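Side-chain contacts in aminoglycoside acetyltransferase meta-AAC0020 (Uncultured bacterium, PDB 5F47), which probably transfers an acetyl group from acetyl-coenzyme A to aminoglycoside antibiotics, as a GNAT-fold enzyme linked to antibiotic resistance: residues L135-Y138 against R139-K142; Q113-E117 against K118-E122. One frame throughout, in Å; residues are numbered along the deposited sequence. Where two conformers were deposited one is given.

Interaction 1 of 2, residues L135-Y138 against R139-K142; sequences LDFY and RSTK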
loop_
_atom_site.group_PDB
_atom_site.type_symbol
_atom_site.label_atom_id
_atom_site.label_comp_id
_atom_site.label_asym_id
_atom_site.label_seq_id
_atom_site.Cartn_x
_atom_site.Cartn_y
_atom_site.Cartn_z
ATOM N N LEU B 135 -13.977 -8.589 -8.507
ATOM C CA LEU B 135 -14.184 -9.475 -7.367
ATOM C C LEU B 135 -14.274 -10.928 -7.820
ATOM O O LEU B 135 -13.662 -11.814 -7.211
ATOM C CB LEU B 135 -15.451 -9.091 -6.606
ATOM C CG LEU B 135 -15.410 -7.730 -5.910
ATOM C CD1 LEU B 135 -16.764 -7.406 -5.302
ATOM C CD2 LEU B 135 -14.344 -7.729 -4.836
ATOM N N ASP B 136 -15.021 -11.185 -8.887
ATOM C CA ASP B 136 -15.127 -12.554 -9.351
ATOM C C ASP B 136 -13.762 -13.028 -9.822
ATOM O O ASP B 136 -13.412 -14.187 -9.621
ATOM C CB ASP B 136 -16.171 -12.689 -10.458
ATOM C CG ASP B 136 -16.859 -14.045 -10.436
ATOM O OD1 ASP B 136 -17.336 -14.459 -9.349
ATOM O OD2 ASP B 136 -16.914 -14.702 -11.495
ATOM N N PHE B 137 -12.976 -12.132 -10.411
ATOM C CA PHE B 137 -11.632 -12.496 -10.844
ATOM C C PHE B 137 -10.739 -12.898 -9.668
ATOM O O PHE B 137 -10.139 -13.989 -9.683
ATOM C CB PHE B 137 -10.944 -11.353 -11.612
ATOM C CG PHE B 137 -9.479 -11.616 -11.828
ATOM C CD1 PHE B 137 -9.065 -12.542 -12.790
ATOM C CD2 PHE B 137 -8.530 -11.036 -10.996
ATOM C CE1 PHE B 137 -7.726 -12.831 -12.951
ATOM C CE2 PHE B 137 -7.196 -11.338 -11.153
ATOM C CZ PHE B 137 -6.791 -12.222 -12.122
ATOM N N TYR B 138 -10.636 -12.046 -8.651
ATOM C CA TYR B 138 -9.711 -12.365 -7.565
ATOM C C TYR B 138 -10.155 -13.627 -6.824
ATOM O O TYR B 138 -9.321 -14.418 -6.387
ATOM C CB TYR B 138 -9.548 -11.187 -6.600
ATOM C CG TYR B 138 -8.712 -10.082 -7.209
ATOM C CD1 TYR B 138 -7.376 -10.288 -7.523
ATOM C CD2 TYR B 138 -9.260 -8.841 -7.479
ATOM C CE1 TYR B 138 -6.607 -9.295 -8.096
ATOM C CE2 TYR B 138 -8.492 -7.836 -8.062
ATOM C CZ TYR B 138 -7.170 -8.080 -8.369
ATOM O OH TYR B 138 -6.385 -7.089 -8.935
ATOM N N ARG B 139 -11.458 -13.847 -6.738
ATOM C CA ARG B 139 -11.956 -15.030 -6.041
ATOM C C ARG B 139 -11.660 -16.305 -6.810
ATOM O O ARG B 139 -11.826 -17.395 -6.262
ATOM C CB ARG B 139 -13.445 -14.877 -5.774
ATOM C CG ARG B 139 -13.701 -13.851 -4.691
ATOM C CD ARG B 139 -15.141 -13.363 -4.665
ATOM N NE ARG B 139 -15.343 -12.449 -3.536
ATOM C CZ ARG B 139 -16.332 -11.570 -3.430
ATOM N NH1 ARG B 139 -17.224 -11.438 -4.405
ATOM N NH2 ARG B 139 -16.422 -10.799 -2.344
ATOM N N SER B 140 -11.191 -16.172 -8.049
ATOM C CA SER B 140 -10.837 -17.326 -8.878
ATOM C C SER B 140 -9.336 -17.624 -8.877
ATOM O O SER B 140 -8.868 -18.499 -9.617
ATOM C CB SER B 140 -11.307 -17.107 -10.322
ATOM O OG SER B 140 -10.430 -16.240 -11.030
ATOM N N THR B 141 -8.579 -16.897 -8.058
ATOM C CA THR B 141 -7.121 -17.039 -8.018
ATOM C C THR B 141 -6.633 -17.762 -6.765
ATOM O O THR B 141 -5.453 -17.725 -6.451
ATOM C CB THR B 141 -6.418 -15.659 -8.098
ATOM O OG1 THR B 141 -6.771 -14.871 -6.949
ATOM C CG2 THR B 141 -6.831 -14.928 -9.383
ATOM N N LYS B 142 -7.540 -18.445 -6.074
ATOM C CA LYS B 142 -7.214 -19.144 -4.824
ATOM C C LYS B 142 -6.540 -18.243 -3.774
ATOM O O LYS B 142 -5.483 -18.591 -3.226
ATOM C CB LYS B 142 -6.326 -20.372 -5.113
ATOM C CG LYS B 142 -7.065 -21.497 -5.817
ATOM C CD LYS B 142 -6.106 -22.609 -6.212
ATOM C CE LYS B 142 -6.831 -23.933 -6.335
ATOM N NZ LYS B 142 -7.306 -24.387 -4.997
HETATM O O HOH W 1 -17.810 -12.802 -6.857
#
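Ser140 on Phe137 O and Thr141 on Tyr138 O close the C-terminal end of helix 132-138 of this GNAT-fold chain, each residue bonding its carbonyl through both hydroxyl and backbone N. A type I beta turn from Tyr138 to Thr141 carries the chain out of the helix.

Four of the five hydrogen bonds span i to i+3. In the conformer described, Ser140 OG lies 2.6 Å from Phe137 O, in the carbonyl plane and on a lone pair, while Ser140 N reaches the same oxygen from 59° above that plane. Thr141 repeats this one residue later, its OG1 2.7 Å from Tyr138 O on an in-plane lone pair and its N well above the plane. With chi1 at 63°, Thr141 OG1 sits between its own N and carbonyl carbon, which turns the hydroxyl back to the helix. Two donors therefore grip Tyr138 O and, in this conformer of Ser140, Phe137 O as well. Thr141 OG1 also bonds Tyr154 OH of the second subunit, so this helix end is tied into the dimer. An i to i+4 helical bond joins Arg139 N to Leu135 O at 3.0 Å.

Apolar contact comes from Thr141 CG2, which stands over one face of the Phe137 ring, 4.2 Å from its centroid and offset toward the rim, a CH-pi contact.

Charged groups occupy the outer side. The Arg139 chain, extended from CG to NE, runs alongside Leu135, whose CB lies over one guanidinium face, 3.7 Å from NH1. Arg139 NH2 forms a salt bridge with Glu146. A water at the guanidinium edge accepts from Arg139 NH1 at 2.9 Å and donates to Asp136 OD1 at 3.0 Å.

Interaction 2 of 2, residues Q113-E117 against K118-E122; sequences QFYTE and KGFEE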
loop_
_atom_site.group_PDB
_atom_site.type_symbol
_atom_site.label_atom_id
_atom_site.label_comp_id
_atom_site.label_asym_id
_atom_site.label_seq_id
_atom_site.Cartn_x
_atom_site.Cartn_y
_atom_site.Cartn_z
ATOM N N GLN B 113 4.663 -16.197 -7.598
ATOM C CA GLN B 113 5.849 -17.023 -7.721
ATOM C C GLN B 113 7.124 -16.198 -7.508
ATOM O O GLN B 113 8.053 -16.629 -6.823
ATOM C CB GLN B 113 5.882 -17.690 -9.094
ATOM C CG GLN B 113 7.123 -18.539 -9.356
ATOM C CD GLN B 113 7.227 -19.753 -8.446
ATOM O OE1 GLN B 113 6.218 -20.308 -8.006
ATOM N NE2 GLN B 113 8.456 -20.169 -8.159
ATOM N N PHE B 114 7.170 -15.018 -8.120
ATOM C CA PHE B 114 8.316 -14.122 -7.963
ATOM C C PHE B 114 8.573 -13.744 -6.495
ATOM O O PHE B 114 9.704 -13.845 -6.009
ATOM C CB PHE B 114 8.086 -12.863 -8.801
ATOM C CG PHE B 114 9.157 -11.816 -8.656
ATOM C CD1 PHE B 114 10.406 -12.002 -9.236
ATOM C CD2 PHE B 114 8.891 -10.624 -7.984
ATOM C CE1 PHE B 114 11.388 -11.024 -9.120
ATOM C CE2 PHE B 114 9.867 -9.646 -7.877
ATOM C CZ PHE B 114 11.100 -9.845 -8.437
ATOM N N TYR B 115 7.520 -13.356 -5.788
ATOM C CA TYR B 115 7.691 -12.896 -4.422
ATOM C C TYR B 115 7.916 -14.081 -3.486
ATOM O O TYR B 115 8.561 -13.942 -2.442
ATOM C CB TYR B 115 6.499 -12.048 -4.003
ATOM C CG TYR B 115 6.560 -10.655 -4.599
ATOM C CD1 TYR B 115 7.624 -9.819 -4.316
ATOM C CD2 TYR B 115 5.549 -10.194 -5.419
ATOM C CE1 TYR B 115 7.687 -8.526 -4.842
ATOM C CE2 TYR B 115 5.592 -8.893 -5.954
ATOM C CZ TYR B 115 6.660 -8.081 -5.653
ATOM O OH TYR B 115 6.727 -6.805 -6.172
ATOM N N THR B 116 7.417 -15.257 -3.871
ATOM C CA THR B 116 7.721 -16.473 -3.102
ATOM C C THR B 116 9.213 -16.796 -3.144
ATOM O O THR B 116 9.830 -17.123 -2.114
ATOM C CB THR B 116 6.924 -17.702 -3.625
ATOM O OG1 THR B 116 5.521 -17.457 -3.473
ATOM C CG2 THR B 116 7.295 -18.971 -2.866
ATOM N N GLU B 117 9.785 -16.715 -4.335
ATOM C CA GLU B 117 11.207 -16.980 -4.520
ATOM C C GLU B 117 12.058 -16.000 -3.713
ATOM O O GLU B 117 13.127 -16.360 -3.214
ATOM C CB GLU B 117 11.572 -16.910 -6.003
ATOM C CG GLU B 117 10.995 -18.045 -6.841
ATOM C CD GLU B 117 11.012 -17.759 -8.342
ATOM O OE1 GLU B 117 11.203 -16.585 -8.741
ATOM O OE2 GLU B 117 10.827 -18.718 -9.125
ATOM N N LYS B 118 11.566 -14.773 -3.583
ATOM C CA LYS B 118 12.228 -13.729 -2.805
ATOM C C LYS B 118 11.970 -13.838 -1.309
ATOM O O LYS B 118 12.481 -13.038 -0.533
ATOM C CB LYS B 118 11.791 -12.345 -3.298
ATOM C CG LYS B 118 12.307 -12.014 -4.689
ATOM C CD LYS B 118 11.744 -10.693 -5.183
ATOM C CE LYS B 118 12.340 -9.508 -4.447
ATOM N NZ LYS B 118 13.755 -9.279 -4.852
ATOM N N GLY B 119 11.184 -14.828 -0.903
ATOM C CA GLY B 119 10.954 -15.084 0.510
ATOM C C GLY B 119 10.070 -14.062 1.198
ATOM O O GLY B 119 10.230 -13.797 2.397
ATOM N N PHE B 120 9.132 -13.485 0.452
ATOM C CA PHE B 120 8.150 -12.589 1.046
ATOM C C PHE B 120 7.128 -13.364 1.882
ATOM O O PHE B 120 6.923 -14.571 1.670
ATOM C CB PHE B 120 7.404 -11.804 -0.038
ATOM C CG PHE B 120 8.144 -10.607 -0.559
ATOM C CD1 PHE B 120 9.509 -10.643 -0.795
ATOM C CD2 PHE B 120 7.456 -9.440 -0.832
ATOM C CE1 PHE B 120 10.182 -9.520 -1.302
ATOM C CE2 PHE B 120 8.120 -8.320 -1.335
ATOM C CZ PHE B 120 9.482 -8.361 -1.563
ATOM N N GLU B 121 6.469 -12.668 2.806
ATOM C CA GLU B 121 5.473 -13.302 3.661
ATOM C C GLU B 121 4.150 -13.476 2.914
ATOM O O GLU B 121 3.475 -14.498 3.050
ATOM C CB GLU B 121 5.224 -12.496 4.953
ATOM C CG GLU B 121 4.237 -13.235 5.889
ATOM C CD GLU B 121 3.812 -12.451 7.137
ATOM O OE1 GLU B 121 2.883 -12.902 7.840
ATOM O OE2 GLU B 121 4.384 -11.398 7.433
ATOM N N GLU B 122 3.791 -12.468 2.134
ATOM C CA GLU B 122 2.413 -12.324 1.700
ATOM C C GLU B 122 2.328 -11.335 0.563
ATOM O O GLU B 122 3.078 -10.363 0.528
ATOM C CB GLU B 122 1.571 -11.843 2.867
ATOM C CG GLU B 122 0.099 -11.648 2.604
ATOM C CD GLU B 122 -0.558 -10.950 3.768
ATOM O OE1 GLU B 122 -0.961 -9.780 3.615
ATOM O OE2 GLU B 122 -0.645 -11.567 4.849
#
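Tyr115 and Phe120 form the tightly packed side of a Schellman motif that ends helix 103-117. Their planes meet at 39° with centroids 4.6 Å apart, an oblique pair in which Tyr115 CD1 stands over one face of the Phe120 ring, offset toward the rim and 3.4 Å from Phe120 CE2. Both rings are buried, with Val76 and Ala87 of the sheet and Leu156 of the second subunit against them; Tyr115 OH bonds Ser74.

The backbone sets this pairing. Gly119 leaves the helix with positive phi, and two bonds return to the last turn: Phe120 N to Tyr115 O at 3.0 Å, nearly straight at 166°, and Gly119 N to Thr116 O at 2.9 Å, approached from above the carbonyl plane. The first of them brings Phe120 back beside Tyr115.

The solvent side is built from longer, polar chains. With CG anti to the carbonyl carbon (chi1 -69°) and chi2 extended, Lys118 sets CD over one face of Phe114, 3.7 Å from the ring centroid; bends at chi3 and chi4 then turn CE and NZ. Within the helix, Gln113 NE2, one turn before Glu117, donates to Glu117 OE2 at 2.9 Å, and both residues are exposed.

The chemistry thus divides by environment: aromatic carbon meets aromatic carbon toward the sheet and dimer partner, whereas Lys118 offers Phe114 its CD methylene, consistent with a hold by hydrocarbon and not by the ammonium.

Interaction 2 comes first along the chain, at the end of helix 103-117, and interaction 1 follows at the end of helix 132-138; strand 122-128, an outer strand of the five-stranded mixed sheet counted within this chain, lies between them. Their centres are 20 Å apart and their nearest atoms about 10 Å, so they do not touch. Helix 103-117 nevertheless connects them, because Phe137 of interaction 1 packs on its Lys105 and Ile108, while its last turn belongs to interaction 2. Both helix ends also meet the second subunit, interaction 1 through Tyr154 and interaction 2 through Leu156 of that subunit, placing two separate chain reversals of the GNAT domain at the dimer interface.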